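Long-range contact in acyl-CoA synthetase (AMP-forming)/AMP-acid ligase II-like protein (Dyadobacter fermentans, PDB 4GS5), which probably activates carboxylic acids with ATP as an AMP-forming acyl-CoA ligase, possibly including medium-chain fatty acids: residues L62-G70 against M94-L102. Residues are numbered along the deposited sequence; the frame is centred on the assembly and turned at random.
Sequences LAASAAMTG and MMLVRGMEL. With EDO (1,2-ethanediol), chain X.
Ala66 pushes its CB as a knob into a hole formed by Met94, Val97, Arg98 and Glu101, 3.8 Å from Val97 CG1. This single knob-into-hole contact joins helices 59-72 and 90-102 in the AMP-binding region of an enzyme of the ANL superfamily. The segment axes cross at -75° and approach to 8.8 Å; the backbones come closest at the CA atoms of Ala66 and Arg98, 4.7 Å apart, consistent with the small Ala66 at the crossing. At one end, Met94 bends at chi2 (-67°) and chi3, which brings SE to 3.6 Å from Leu62 CD2 and turns CE toward the backbone N of Ala66. At the other, Leu102 CD1 lies 3.6 Å from Gly70 CA, where the absence of a side chain makes room for the methyl.

Two waters bridge the helices. One donates to both Ala63 O and Glu101 OE1. Arg98, extended from CG to NE, crosses Thr69 at about a right angle, with Thr69 CG2 over one guanidinium face. Thr69 OG1 is hydrogen-bonded to the second water and to His187 NE2, which links helix 59-72 to strand 187-192. That water, at the guanidinium edge, also accepts from Arg98 NH2 at 2.8 Å and donates to Ser65 OG at 2.7 Å.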
ATOM      1  N   LEU A  62      19.173  -3.483  -5.497  1.00 35.89           N
ATOM      2  CA  LEU A  62      18.442  -4.586  -6.098  1.00 37.56           C
ATOM      3  C   LEU A  62      18.815  -5.918  -5.452  1.00 38.45           C
ATOM      4  O   LEU A  62      17.945  -6.747  -5.179  1.00 31.42           O
ATOM      5  CB  LEU A  62      18.708  -4.627  -7.611  1.00 38.73           C
ATOM      6  CG  LEU A  62      18.214  -3.377  -8.361  1.00 39.27           C
ATOM      7  CD1 LEU A  62      18.681  -3.350  -9.809  1.00 36.09           C
ATOM      8  CD2 LEU A  62      16.695  -3.253  -8.280  1.00 37.82           C
ATOM      9  N   ALA A  63      20.110  -6.124  -5.219  1.00 38.62           N
ATOM     10  CA  ALA A  63      20.587  -7.369  -4.629  1.00 37.59           C
ATOM     11  C   ALA A  63      20.066  -7.549  -3.195  1.00 37.13           C
ATOM     12  O   ALA A  63      19.712  -8.652  -2.788  1.00 38.59           O
ATOM     13  CB  ALA A  63      22.124  -7.435  -4.660  1.00 38.63           C
ATOM     14  N   ALA A  64      20.049  -6.462  -2.434  1.00 35.06           N
ATOM     15  CA  ALA A  64      19.571  -6.493  -1.062  1.00 37.95           C
ATOM     16  C   ALA A  64      18.091  -6.847  -1.039  1.00 32.64           C
ATOM     17  O   ALA A  64      17.654  -7.668  -0.241  1.00 30.45           O
ATOM     18  CB  ALA A  64      19.802  -5.154  -0.387  1.00 40.15           C
ATOM     19  N   SER A  65      17.336  -6.242  -1.948  1.00 34.47           N
ATOM     20  CA  SER A  65      15.896  -6.451  -2.043  1.00 33.10           C
ATOM     21  C   SER A  65      15.545  -7.904  -2.388  1.00 31.75           C
ATOM     22  O   SER A  65      14.709  -8.527  -1.729  1.00 30.73           O
ATOM     23  CB  SER A  65      15.310  -5.479  -3.069  1.00 34.89           C
ATOM     24  OG  SER A  65      13.923  -5.628  -3.184  1.00 35.84           O
ATOM     25  N   ALA A  66      16.185  -8.427  -3.430  1.00 27.62           N
ATOM     26  CA  ALA A  66      16.080  -9.837  -3.795  1.00 28.18           C
ATOM     27  C   ALA A  66      16.413 -10.767  -2.637  1.00 27.91           C
ATOM     28  O   ALA A  66      15.675 -11.713  -2.381  1.00 29.45           O
ATOM     29  CB  ALA A  66      17.010 -10.151  -4.981  1.00 27.41           C
ATOM     30  N   ALA A  67      17.545 -10.541  -1.970  1.00 27.15           N
ATOM     31  CA  ALA A  67      17.903 -11.376  -0.818  1.00 31.14           C
ATOM     32  C   ALA A  67      16.829 -11.428   0.287  1.00 32.24           C
ATOM     33  O   ALA A  67      16.611 -12.484   0.886  1.00 30.30           O
ATOM     34  CB  ALA A  67      19.270 -10.978  -0.234  1.00 32.89           C
HETATM   35  N   MSE A  68      16.153 -10.308   0.542  1.00 34.16           N
HETATM   36  CA  MSE A  68      15.125 -10.250   1.586  1.00 32.11           C
HETATM   37  C   MSE A  68      13.959 -11.143   1.233  1.00 30.83           C
HETATM   38  O   MSE A  68      13.428 -11.869   2.074  1.00 26.75           O
HETATM   39  CB  MSE A  68      14.585  -8.832   1.744  1.00 32.01           C
HETATM   40  CG  MSE A  68      15.564  -7.846   2.338  1.00 38.07           C
HETATM   41 SE   MSE A  68      14.625  -6.188   2.704  0.45 40.13          SE
HETATM   42  CE  MSE A  68      13.742  -5.948   0.991  1.00 50.61           C
ATOM     43  N   THR A  69      13.560 -11.064  -0.028  1.00 29.93           N
ATOM     44  CA  THR A  69      12.414 -11.796  -0.529  1.00 33.15           C
ATOM     45  C   THR A  69      12.682 -13.282  -0.411  1.00 33.15           C
ATOM     46  O   THR A  69      11.829 -14.035   0.068  1.00 32.35           O
ATOM     47  CB  THR A  69      12.122 -11.421  -2.007  1.00 35.59           C
ATOM     48  OG1 THR A  69      11.918 -10.007  -2.097  1.00 36.36           O
ATOM     49  CG2 THR A  69      10.873 -12.141  -2.522  1.00 34.43           C
ATOM     50  N   GLY A  70      13.876 -13.688  -0.838  1.00 30.24           N
ATOM     51  CA  GLY A  70      14.285 -15.081  -0.815  1.00 33.80           C
ATOM     52  C   GLY A  70      14.265 -15.672   0.585  1.00 33.45           C
ATOM     53  O   GLY A  70      13.825 -16.804   0.784  1.00 31.73           O
HETATM   54  N   MSE A  94      12.078  -6.691 -10.991  1.00 37.47           N
HETATM   55  CA  MSE A  94      12.485  -7.295  -9.718  1.00 35.55           C
HETATM   56  C   MSE A  94      12.351  -8.826  -9.722  1.00 31.48           C
HETATM   57  O   MSE A  94      13.105  -9.528  -9.045  1.00 29.14           O
HETATM   58  CB  MSE A  94      11.767  -6.670  -8.513  1.00 37.02           C
HETATM   59  CG  MSE A  94      12.421  -5.376  -8.018  1.00 46.05           C
HETATM   60 SE   MSE A  94      14.221  -5.605  -7.237  0.52 55.94          SE
HETATM   61  CE  MSE A  94      14.072  -7.424  -6.593  1.00 43.51           C
HETATM   62  N   MSE A  95      11.408  -9.355 -10.491  1.00 31.07           N
HETATM   63  CA  MSE A  95      11.282 -10.809 -10.572  1.00 31.14           C
HETATM   64  C   MSE A  95      12.524 -11.413 -11.233  1.00 35.81           C
HETATM   65  O   MSE A  95      12.958 -12.525 -10.870  1.00 29.97           O
HETATM   66  CB  MSE A  95      10.016 -11.204 -11.339  1.00 29.58           C
HETATM   67  CG  MSE A  95       8.729 -10.935 -10.578  1.00 28.12           C
HETATM   68 SE   MSE A  95       8.627 -12.017  -8.967  0.47 27.96          SE
HETATM   69  CE  MSE A  95       8.528 -13.776  -9.782  1.00 31.53           C
ATOM     70  N   LEU A  96      13.103 -10.678 -12.191  1.00 33.16           N
ATOM     71  CA  LEU A  96      14.315 -11.137 -12.885  1.00 33.81           C
ATOM     72  C   LEU A  96      15.526 -11.123 -11.964  1.00 35.45           C
ATOM     73  O   LEU A  96      16.327 -12.057 -11.959  1.00 36.26           O
ATOM     74  CB  LEU A  96      14.606 -10.264 -14.107  1.00 40.73           C
ATOM     75  CG  LEU A  96      13.464 -10.125 -15.118  1.00 38.05           C
ATOM     76  CD1 LEU A  96      13.925  -9.284 -16.296  1.00 42.50           C
ATOM     77  CD2 LEU A  96      13.002 -11.498 -15.576  1.00 34.32           C
ATOM     78  N   VAL A  97      15.660 -10.043 -11.198  1.00 36.08           N
ATOM     79  CA  VAL A  97      16.738  -9.902 -10.225  1.00 35.95           C
ATOM     80  C   VAL A  97      16.699 -11.017  -9.195  1.00 33.13           C
ATOM     81  O   VAL A  97      17.720 -11.667  -8.937  1.00 34.54           O
ATOM     82  CB  VAL A  97      16.672  -8.536  -9.499  1.00 37.62           C
ATOM     83  CG1 VAL A  97      17.662  -8.503  -8.333  1.00 32.45           C
ATOM     84  CG2 VAL A  97      16.955  -7.403 -10.487  1.00 41.40           C
ATOM     85  N   ARG A  98      15.523 -11.243  -8.604  1.00 34.26           N
ATOM     86  CA  ARG A  98      15.350 -12.357  -7.663  1.00 31.55           C
ATOM     87  C   ARG A  98      15.741 -13.667  -8.337  1.00 31.08           C
ATOM     88  O   ARG A  98      16.501 -14.461  -7.789  1.00 35.23           O
ATOM     89  CB  ARG A  98      13.901 -12.438  -7.170  1.00 29.44           C
ATOM     90  CG  ARG A  98      13.491 -11.287  -6.265  1.00 30.19           C
ATOM     91  CD  ARG A  98      11.967 -11.168  -6.182  1.00 34.13           C
ATOM     92  NE  ARG A  98      11.557  -9.972  -5.452  1.00 34.31           N
ATOM     93  CZ  ARG A  98      10.385  -9.365  -5.605  1.00 35.67           C
ATOM     94  NH1 ARG A  98       9.494  -9.838  -6.466  1.00 43.94           N
ATOM     95  NH2 ARG A  98      10.102  -8.286  -4.900  1.00 34.39           N
ATOM     96  N   GLY A  99      15.225 -13.877  -9.541  1.00 34.40           N
ATOM     97  CA  GLY A  99      15.559 -15.057 -10.319  1.00 37.31           C
ATOM     98  C   GLY A  99      17.049 -15.291 -10.496  1.00 39.57           C
ATOM     99  O   GLY A  99      17.520 -16.425 -10.390  1.00 39.34           O
HETATM  100  N   MSE A 100      17.802 -14.231 -10.777  1.00 37.70           N
HETATM  101  CA  MSE A 100      19.231 -14.393 -11.019  1.00 39.27           C
HETATM  102  C   MSE A 100      20.028 -14.478  -9.723  1.00 40.83           C
HETATM  103  O   MSE A 100      21.038 -15.178  -9.647  1.00 40.31           O
HETATM  104  CB  MSE A 100      19.768 -13.264 -11.892  1.00 39.50           C
HETATM  105  CG  MSE A 100      19.375 -13.372 -13.345  1.00 43.53           C
HETATM  106 SE   MSE A 100      20.101 -11.856 -14.286  0.44 46.60          SE
HETATM  107  CE  MSE A 100      19.101 -10.427 -13.425  1.00 42.76           C
ATOM    108  N   GLU A 101      19.583 -13.752  -8.705  1.00 37.41           N
ATOM    109  CA  GLU A 101      20.269 -13.789  -7.424  1.00 39.68           C
ATOM    110  C   GLU A 101      20.019 -15.090  -6.670  1.00 36.04           C
ATOM    111  O   GLU A 101      20.893 -15.569  -5.955  1.00 42.05           O
ATOM    112  CB  GLU A 101      19.868 -12.591  -6.571  1.00 40.10           C
ATOM    113  CG  GLU A 101      20.484 -11.300  -7.053  1.00 43.99           C
ATOM    114  CD  GLU A 101      21.995 -11.324  -6.917  1.00 50.85           C
ATOM    115  OE1 GLU A 101      22.485 -11.108  -5.786  1.00 54.69           O
ATOM    116  OE2 GLU A 101      22.684 -11.577  -7.931  1.00 52.58           O
ATOM    117  N   LEU A 102      18.838 -15.669  -6.861  1.00 32.40           N
ATOM    118  CA  LEU A 102      18.374 -16.791  -6.040  1.00 36.59           C
ATOM    119  C   LEU A 102      18.344 -18.105  -6.826  1.00 38.83           C
ATOM    120  O   LEU A 102      17.947 -19.139  -6.298  1.00 37.40           O
ATOM    121  CB  LEU A 102      16.984 -16.471  -5.462  1.00 28.71           C
ATOM    122  CG  LEU A 102      16.920 -15.194  -4.603  1.00 29.91           C
ATOM    123  CD1 LEU A 102      15.494 -14.832  -4.150  1.00 23.52           C
ATOM    124  CD2 LEU A 102      17.832 -15.308  -3.393  1.00 37.88           C
TER
HETATM  125  C1  EDO X 423      18.438 -11.078   4.512  1.00 54.42           C
HETATM  126  O1  EDO X 423      18.377 -12.199   3.627  1.00 57.32           O
HETATM  127  C2  EDO X 423      18.057  -9.832   3.727  1.00 53.13           C
HETATM  128  O2  EDO X 423      18.115  -8.671   4.569  1.00 53.82           O
HETATM  129  O   HOH W   1      20.918 -10.937  -3.563  1.00 39.34           O
HETATM  130  O   HOH W   2      12.677  -7.904  -3.800  1.00 36.20           O